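Local coordinates for ribokinase (Cryptococcus neoformans var. grubii serotype A, PDB 6CW5) that phosphorylates D-ribose at O-5, using ATP and a divalent cation, most likely magnesium, to give D-ribose 5-phosphate, at the interface of chains A and B. Sequence-based numbering; all coordinates share one arbitrary frame. Chains: chain A/B, Ribokinase.

The interface of chains A and B. Residues chain A 124, 126, 148-151; chain B 126, 130, 148, 150-151.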
loop_
_atom_site.group_PDB
_atom_site.type_symbol
_atom_site.label_atom_id
_atom_site.label_comp_id
_atom_site.label_asym_id
_atom_site.label_seq_id
_atom_site.Cartn_x
_atom_site.Cartn_y
_atom_site.Cartn_z
ATOM N N TYR A 124 -3.526 -8.254 -7.126
ATOM C CA TYR A 124 -3.922 -7.035 -6.422
ATOM C C TYR A 124 -4.756 -7.322 -5.181
ATOM O O TYR A 124 -5.381 -6.405 -4.630
ATOM C CB TYR A 124 -4.675 -6.076 -7.360
ATOM C CG TYR A 124 -3.768 -5.053 -8.005
ATOM C CD1 TYR A 124 -2.635 -5.439 -8.705
ATOM C CD2 TYR A 124 -4.042 -3.692 -7.892
ATOM C CE1 TYR A 124 -1.798 -4.491 -9.283
ATOM C CE2 TYR A 124 -3.226 -2.737 -8.473
ATOM C CZ TYR A 124 -2.114 -3.142 -9.168
ATOM O OH TYR A 124 -1.282 -2.190 -9.727
ATOM N N LEU A 126 -5.106 -7.976 -1.260
ATOM C CA LEU A 126 -4.439 -7.764 0.001
ATOM C C LEU A 126 -5.354 -8.321 1.081
ATOM O O LEU A 126 -6.554 -7.985 1.123
ATOM C CB LEU A 126 -4.163 -6.272 0.236
ATOM C CG LEU A 126 -3.114 -5.710 -0.715
ATOM C CD1 LEU A 126 -2.975 -4.211 -0.498
ATOM C CD2 LEU A 126 -1.808 -6.405 -0.475
ATOM N N PRO A 148 -0.072 -3.969 -6.158
ATOM C CA PRO A 148 -0.449 -2.577 -5.887
ATOM C C PRO A 148 0.780 -1.792 -5.499
ATOM O O PRO A 148 1.592 -2.260 -4.699
ATOM C CB PRO A 148 -1.421 -2.676 -4.697
ATOM C CG PRO A 148 -2.036 -4.060 -4.861
ATOM C CD PRO A 148 -0.885 -4.913 -5.350
ATOM N N LEU A 149 0.910 -0.585 -6.065
ATOM C CA LEU A 149 2.145 0.165 -5.827
ATOM C C LEU A 149 2.333 0.458 -4.346
ATOM O O LEU A 149 3.462 0.466 -3.848
ATOM C CB LEU A 149 2.146 1.468 -6.621
ATOM C CG LEU A 149 3.393 2.373 -6.449
ATOM C CD1 LEU A 149 4.672 1.623 -6.830
ATOM C CD2 LEU A 149 3.211 3.684 -7.300
ATOM N N SER A 150 1.240 0.729 -3.616
ATOM C CA SER A 150 1.400 1.020 -2.202
ATOM C C SER A 150 2.071 -0.140 -1.478
ATOM O O SER A 150 2.802 0.081 -0.495
ATOM C CB SER A 150 0.055 1.352 -1.543
ATOM O OG SER A 150 -0.819 0.236 -1.531
ATOM N N SER A 151 1.824 -1.371 -1.928
ATOM C CA SER A 151 2.437 -2.533 -1.270
ATOM C C SER A 151 3.921 -2.605 -1.600
ATOM O O SER A 151 4.764 -2.753 -0.705
ATOM C CB SER A 151 1.690 -3.813 -1.677
ATOM O OG SER A 151 2.154 -4.960 -0.951
ATOM N N LEU B 126 -8.150 -2.360 -4.390
ATOM C CA LEU B 126 -7.286 -1.378 -4.999
ATOM C C LEU B 126 -7.365 -1.596 -6.502
ATOM O O LEU B 126 -7.193 -2.733 -6.983
ATOM C CB LEU B 126 -5.842 -1.529 -4.501
ATOM C CG LEU B 126 -5.682 -1.148 -3.035
ATOM C CD1 LEU B 126 -4.256 -1.427 -2.584
ATOM C CD2 LEU B 126 -6.020 0.302 -2.861
ATOM N N THR B 130 -2.328 0.776 -10.671
ATOM C CA THR B 130 -2.394 1.756 -9.608
ATOM C C THR B 130 -2.291 3.137 -10.235
ATOM O O THR B 130 -1.298 3.425 -10.913
ATOM C CB THR B 130 -1.258 1.554 -8.619
ATOM O OG1 THR B 130 -1.353 0.236 -8.075
ATOM C CG2 THR B 130 -1.381 2.579 -7.472
ATOM N N PRO B 148 -6.400 -1.078 3.399
ATOM C CA PRO B 148 -5.103 -1.752 3.520
ATOM C C PRO B 148 -4.089 -0.789 4.088
ATOM O O PRO B 148 -4.020 0.366 3.664
ATOM C CB PRO B 148 -4.736 -2.124 2.072
ATOM C CG PRO B 148 -6.093 -2.278 1.396
ATOM C CD PRO B 148 -6.933 -1.183 2.018
ATOM N N SER B 150 -0.942 -0.497 3.744
ATOM C CA SER B 150 0.004 0.075 2.801
ATOM C C SER B 150 -0.582 1.300 2.112
ATOM O O SER B 150 0.164 2.232 1.760
ATOM C CB SER B 150 0.449 -0.958 1.758
ATOM O OG SER B 150 -0.620 -1.358 0.917
ATOM N N SER B 151 -1.899 1.313 1.896
ATOM C CA SER B 151 -2.526 2.464 1.232
ATOM C C SER B 151 -2.571 3.658 2.175
ATOM O O SER B 151 -2.175 4.772 1.809
ATOM C CB SER B 151 -3.923 2.073 0.725
ATOM O OG SER B 151 -4.522 3.114 -0.058
HETATM O O HOH W 1 2.872 2.188 1.182
HETATM O O HOH W 2 1.266 -0.764 -9.321
HETATM O O HOH W 3 0.249 -0.040 -11.704
#
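A:Ser150 and B:Ser150 meet across the two-fold axis in the first turns of the paired helices 149-161, while the extended loop backbone of A:Leu126, B:Leu126 and B:Thr130 lies alongside. Ribokinase is a PfkB-family sugar kinase, and this is part of the two-fold interface of its homodimer. The two serine hydroxyls touch tip to tip, with OG of A:Ser150 hydrogen-bonded to OG of B:Ser150 at 2.9 Å. Each OG sits between its own backbone N and carbonyl carbon (chi1 66°), which turns it toward its twin. The CB atoms of the pair also pack together. Water 1 joins the two Ser150 carbonyl oxygens.

Next to the serines, the leucines make an apolar contact. CD1 of A:Leu126 meets CD1 of B:Leu126 at 3.7 Å. Each CD1 also rests on CB of the partner's Pro148, and leucine and proline cross at about a right angle.

B:Thr130 makes a second polar contact, with A:Tyr124 and A:Leu149. Its hydroxyl OG1 accepts a nearly straight bond from the backbone N of A:Leu149, 3.1 Å long with 168° at the hydrogen. This ties the threonine to the start of the helix. OG1 also bonds the phenol OH of A:Tyr124 at 2.9 Å. Its methyl CG2, anti to the backbone N, packs on CB of A:Leu149. A:Pro148 N lies over one face of the tyrosine ring, near its rim. The centre of this contact is about 20 Å from A:Asp281, the predicted catalytic base, which suggests a role in dimer assembly rather than a direct one in catalysis. Water 2 bridges the hydroxyls, 2.9 Å from A:Tyr124 OH and 3.1 Å from B:Thr130 OG1.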